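Local coordinates for repressor protein C2 (Enterobacteria phage P22, PDB 2R1J) that maintains the lysogenic state of the phage by binding its operators and blocking transcription of lytic genes, at residues V33-S36 against Q37-S41. Numbering follows the deposited sequence.
Sequences VAIS and QWERS. With nucleotides of chain B; nucleotides of chain A.
Ser36 and Arg40 meet one turn apart on helix 32-39, the recognition helix of the helix-turn-helix motif in this N-terminal DNA-binding domain. Four i to i+4 backbone bonds, Gln37 N to Val33 O up to Arg40 N to Ser36 O, tie the segments, and a Schellman motif at Ser41 closes the helix. At the phosphates, Ser36 OG gives its proton to OP2 of DT4 of chain B (2.8 Å); it accepts N-H bonds from Arg40 NE and NH2 (3.0 Å each) and lies in the guanidinium plane. Arg40 NH2 also forms a salt bridge with Glu42, which probably helps fix the guanidinium's rotation. On the other strand, Trp38 NE1 donates to OP2 of DC13 of chain A (2.8 Å, 155°), at the indole edge.

In the major groove, Gln37 NE2 bonds a thymine O4. With Val33 CG1 trans to N (chi1 -180°), both methyls face DT15 of chain A, CG1 3.3 Å from O4 and CG2 3.7 Å from C7. Toward helix 6-17, buried Glu39 forms salt bridges through OE1 to Arg11 and through OE2 to Arg14. Apolar contacts hold the indole from the protein side: Leu53 of helix 47-56 touches it, and Ile35 CD1 reaches Trp38 CZ3 at 3.6 Å. Ala34 O lies over one indole face, off its centre, 3.3 Å from Trp38 CG.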
ATOM      1  N   VAL C  33      -6.280  10.222  14.551  1.00 24.73           N
ATOM      2  CA  VAL C  33      -6.080   8.992  15.312  1.00 24.46           C
ATOM      3  C   VAL C  33      -5.396   7.907  14.434  1.00 23.40           C
ATOM      4  O   VAL C  33      -4.517   7.174  14.901  1.00 22.93           O
ATOM      5  CB  VAL C  33      -7.427   8.467  15.882  1.00 25.28           C
ATOM      6  CG1 VAL C  33      -7.188   7.175  16.678  1.00 25.47           C
ATOM      7  CG2 VAL C  33      -8.047   9.526  16.793  1.00 25.06           C
ATOM      8  N   ALA C  34      -5.783   7.795  13.165  1.00 24.17           N
ATOM      9  CA  ALA C  34      -5.149   6.821  12.300  1.00 22.61           C
ATOM     10  C   ALA C  34      -3.650   7.123  12.193  1.00 22.01           C
ATOM     11  O   ALA C  34      -2.808   6.230  12.211  1.00 21.62           O
ATOM     12  CB  ALA C  34      -5.786   6.850  10.916  1.00 21.58           C
ATOM     13  N   ILE C  35      -3.300   8.405  12.081  1.00 22.83           N
ATOM     14  CA  ILE C  35      -1.879   8.749  11.989  1.00 23.27           C
ATOM     15  C   ILE C  35      -1.177   8.286  13.271  1.00 22.82           C
ATOM     16  O   ILE C  35      -0.079   7.706  13.217  1.00 23.62           O
ATOM     17  CB  ILE C  35      -1.670  10.282  11.817  1.00 23.08           C
ATOM     18  CG1 ILE C  35      -2.340  10.765  10.531  1.00 23.30           C
ATOM     19  CG2 ILE C  35      -0.156  10.589  11.775  1.00 22.39           C
ATOM     20  CD1 ILE C  35      -1.865  10.084   9.271  1.00 23.89           C
ATOM     21  N   SER C  36      -1.804   8.542  14.413  1.00 23.81           N
ATOM     22  CA  SER C  36      -1.260   8.138  15.711  1.00 24.37           C
ATOM     23  C   SER C  36      -1.062   6.637  15.790  1.00 24.80           C
ATOM     24  O   SER C  36      -0.052   6.147  16.291  1.00 23.59           O
ATOM     25  CB  SER C  36      -2.177   8.615  16.842  1.00 24.56           C
ATOM     26  OG  SER C  36      -1.791   8.049  18.077  1.00 25.37           O
ATOM     27  N   GLN C  37      -2.021   5.891  15.239  1.00 24.17           N
ATOM     28  CA  GLN C  37      -1.921   4.442  15.262  1.00 24.38           C
ATOM     29  C   GLN C  37      -0.768   3.949  14.380  1.00 23.48           C
ATOM     30  O   GLN C  37      -0.061   3.034  14.769  1.00 25.69           O
ATOM     31  CB  GLN C  37      -3.264   3.836  14.836  1.00 22.15           C
ATOM     32  CG  GLN C  37      -4.392   4.125  15.779  1.00 22.09           C
ATOM     33  CD  GLN C  37      -5.760   3.836  15.161  1.00 23.01           C
ATOM     34  OE1 GLN C  37      -5.923   3.882  13.936  1.00 23.34           O
ATOM     35  NE2 GLN C  37      -6.747   3.564  16.009  1.00 22.31           N
ATOM     36  N   TRP C  38      -0.579   4.540  13.203  1.00 23.12           N
ATOM     37  CA  TRP C  38       0.512   4.136  12.335  1.00 22.23           C
ATOM     38  C   TRP C  38       1.857   4.467  12.982  1.00 23.69           C
ATOM     39  O   TRP C  38       2.790   3.659  12.935  1.00 25.66           O
ATOM     40  CB  TRP C  38       0.467   4.847  10.985  1.00 22.40           C
ATOM     41  CG  TRP C  38      -0.786   4.565  10.216  1.00 22.36           C
ATOM     42  CD1 TRP C  38      -1.659   3.521  10.415  1.00 23.02           C
ATOM     43  CD2 TRP C  38      -1.312   5.342   9.153  1.00 21.20           C
ATOM     44  NE1 TRP C  38      -2.718   3.619   9.530  1.00 20.92           N
ATOM     45  CE2 TRP C  38      -2.530   4.727   8.741  1.00 21.81           C
ATOM     46  CE3 TRP C  38      -0.882   6.499   8.501  1.00 21.11           C
ATOM     47  CZ2 TRP C  38      -3.321   5.244   7.710  1.00 19.97           C
ATOM     48  CZ3 TRP C  38      -1.667   7.024   7.473  1.00 21.68           C
ATOM     49  CH2 TRP C  38      -2.877   6.396   7.083  1.00 22.71           C
ATOM     50  N   GLU C  39       1.950   5.646  13.593  1.00 25.47           N
ATOM     51  CA  GLU C  39       3.241   6.047  14.182  1.00 24.55           C
ATOM     52  C   GLU C  39       3.668   5.171  15.344  1.00 25.26           C
ATOM     53  O   GLU C  39       4.866   4.930  15.525  1.00 26.36           O
ATOM     54  CB  GLU C  39       3.217   7.526  14.620  1.00 25.54           C
ATOM     55  CG  GLU C  39       2.929   8.441  13.463  1.00 25.61           C
ATOM     56  CD  GLU C  39       3.181   9.918  13.744  1.00 27.12           C
ATOM     57  OE1 GLU C  39       3.122  10.321  14.914  1.00 28.73           O
ATOM     58  OE2 GLU C  39       3.399  10.649  12.765  1.00 27.90           O
ATOM     59  N   ARG C  40       2.701   4.699  16.119  1.00 24.56           N
ATOM     60  CA  ARG C  40       2.974   3.853  17.271  1.00 24.77           C
ATOM     61  C   ARG C  40       2.963   2.365  16.910  1.00 25.85           C
ATOM     62  O   ARG C  40       3.084   1.493  17.776  1.00 25.44           O
ATOM     63  CB  ARG C  40       1.963   4.135  18.376  1.00 26.08           C
ATOM     64  CG  ARG C  40       2.128   5.512  19.031  1.00 26.52           C
ATOM     65  CD  ARG C  40       1.085   5.765  20.079  1.00 28.56           C
ATOM     66  NE  ARG C  40      -0.221   5.927  19.464  1.00 29.05           N
ATOM     67  CZ  ARG C  40      -1.128   4.959  19.371  1.00 30.38           C
ATOM     68  NH1 ARG C  40      -0.871   3.759  19.878  1.00 30.81           N
ATOM     69  NH2 ARG C  40      -2.267   5.185  18.733  1.00 27.11           N
ATOM     70  N   SER C  41       2.823   2.090  15.626  1.00 26.47           N
ATOM     71  CA  SER C  41       2.805   0.708  15.144  1.00 27.91           C
ATOM     72  C   SER C  41       1.616  -0.118  15.680  1.00 28.36           C
ATOM     73  O   SER C  41       1.694  -1.356  15.768  1.00 30.04           O
ATOM     74  CB  SER C  41       4.136   0.029  15.482  1.00 28.70           C
ATOM     75  OG  SER C  41       5.178   0.576  14.685  1.00 31.30           O
TER
ATOM     76  P    DT B   4       0.941   9.790  20.154  1.00 31.60           P
ATOM     77  OP1  DT B   4       2.316   9.321  20.436  1.00 31.08           O
ATOM     78  OP2  DT B   4       0.413   9.646  18.763  1.00 30.19           O
ATOM     79  O5'  DT B   4      -0.011   9.065  21.196  1.00 30.80           O
ATOM     80  C5'  DT B   4       0.203   9.266  22.595  1.00 32.52           C
ATOM     81  C4'  DT B   4      -0.869   8.594  23.418  1.00 32.92           C
ATOM     82  O4'  DT B   4      -2.132   9.272  23.263  1.00 31.70           O
ATOM     83  C3'  DT B   4      -1.136   7.117  23.132  1.00 33.59           C
ATOM     84  O3'  DT B   4      -1.270   6.475  24.398  1.00 36.09           O
ATOM     85  C2'  DT B   4      -2.463   7.133  22.387  1.00 32.70           C
ATOM     86  C1'  DT B   4      -3.165   8.318  23.019  1.00 31.77           C
ATOM     87  N1   DT B   4      -4.188   9.000  22.208  1.00 27.75           N
ATOM     88  C2   DT B   4      -5.436   9.224  22.769  1.00 26.53           C
ATOM     89  O2   DT B   4      -5.786   8.766  23.843  1.00 29.26           O
ATOM     90  N3   DT B   4      -6.271  10.003  22.015  1.00 26.28           N
ATOM     91  C4   DT B   4      -6.004  10.547  20.777  1.00 25.83           C
ATOM     92  O4   DT B   4      -6.827  11.272  20.246  1.00 27.70           O
ATOM     93  C5   DT B   4      -4.718  10.209  20.211  1.00 26.24           C
ATOM     94  C7   DT B   4      -4.377  10.706  18.845  1.00 27.78           C
ATOM     95  C6   DT B   4      -3.880   9.455  20.944  1.00 26.73           C
TER
ATOM     96  P    DC A  13      -5.799   2.061   7.741  1.00 19.80           P
ATOM     97  OP1  DC A  13      -5.138   2.446   6.494  1.00 18.49           O
ATOM     98  OP2  DC A  13      -5.252   2.486   9.048  1.00 19.92           O
ATOM     99  O5'  DC A  13      -7.241   2.696   7.633  1.00 20.22           O
ATOM    100  C5'  DC A  13      -7.678   3.696   8.537  1.00 21.67           C
ATOM    101  C4'  DC A  13      -9.155   3.521   8.795  1.00 21.45           C
ATOM    102  O4'  DC A  13      -9.315   2.317   9.601  1.00 21.65           O
ATOM    103  C3'  DC A  13      -9.713   4.654   9.656  1.00 21.36           C
ATOM    104  O3'  DC A  13     -10.354   5.657   8.905  1.00 21.17           O
ATOM    105  C2'  DC A  13     -10.681   3.983  10.613  1.00 23.63           C
ATOM    106  C1'  DC A  13     -10.388   2.490  10.526  1.00 21.76           C
ATOM    107  N1   DC A  13      -9.955   1.985  11.848  1.00 21.83           N
ATOM    108  C2   DC A  13     -10.939   1.596  12.763  1.00 20.97           C
ATOM    109  O2   DC A  13     -12.109   1.780  12.462  1.00 21.56           O
ATOM    110  N3   DC A  13     -10.582   1.067  13.950  1.00 21.09           N
ATOM    111  C4   DC A  13      -9.293   0.949  14.272  1.00 19.87           C
ATOM    112  N4   DC A  13      -8.984   0.379  15.451  1.00 20.67           N
ATOM    113  C5   DC A  13      -8.260   1.394  13.390  1.00 20.04           C
ATOM    114  C6   DC A  13      -8.633   1.888  12.189  1.00 21.11           C
ATOM    115  P    DT A  15     -15.187  10.339  12.175  1.00 38.44           P
ATOM    116  OP1  DT A  15     -16.109  11.135  11.331  1.00 40.26           O
ATOM    117  OP2  DT A  15     -13.772  10.759  12.319  1.00 39.58           O
ATOM    118  O5'  DT A  15     -15.754  10.208  13.654  1.00 39.15           O
ATOM    119  C5'  DT A  15     -16.975   9.528  13.909  1.00 38.31           C
ATOM    120  C4'  DT A  15     -17.197   9.388  15.396  1.00 37.65           C
ATOM    121  O4'  DT A  15     -16.229   8.469  15.952  1.00 36.75           O
ATOM    122  C3'  DT A  15     -17.094  10.668  16.230  1.00 39.52           C
ATOM    123  O3'  DT A  15     -18.096  10.611  17.256  1.00 43.40           O
ATOM    124  C2'  DT A  15     -15.708  10.578  16.841  1.00 37.43           C
ATOM    125  C1'  DT A  15     -15.548   9.077  17.040  1.00 33.51           C
ATOM    126  N1   DT A  15     -14.164   8.584  17.016  1.00 29.57           N
ATOM    127  C2   DT A  15     -13.775   7.703  17.995  1.00 26.71           C
ATOM    128  O2   DT A  15     -14.493   7.358  18.918  1.00 29.53           O
ATOM    129  N3   DT A  15     -12.496   7.239  17.865  1.00 26.22           N
ATOM    130  C4   DT A  15     -11.584   7.579  16.897  1.00 23.33           C
ATOM    131  O4   DT A  15     -10.465   7.074  16.923  1.00 24.85           O
ATOM    132  C5   DT A  15     -12.040   8.533  15.922  1.00 25.21           C
ATOM    133  C7   DT A  15     -11.101   8.990  14.852  1.00 25.84           C
ATOM    134  C6   DT A  15     -13.296   8.983  16.023  1.00 26.67           C
TER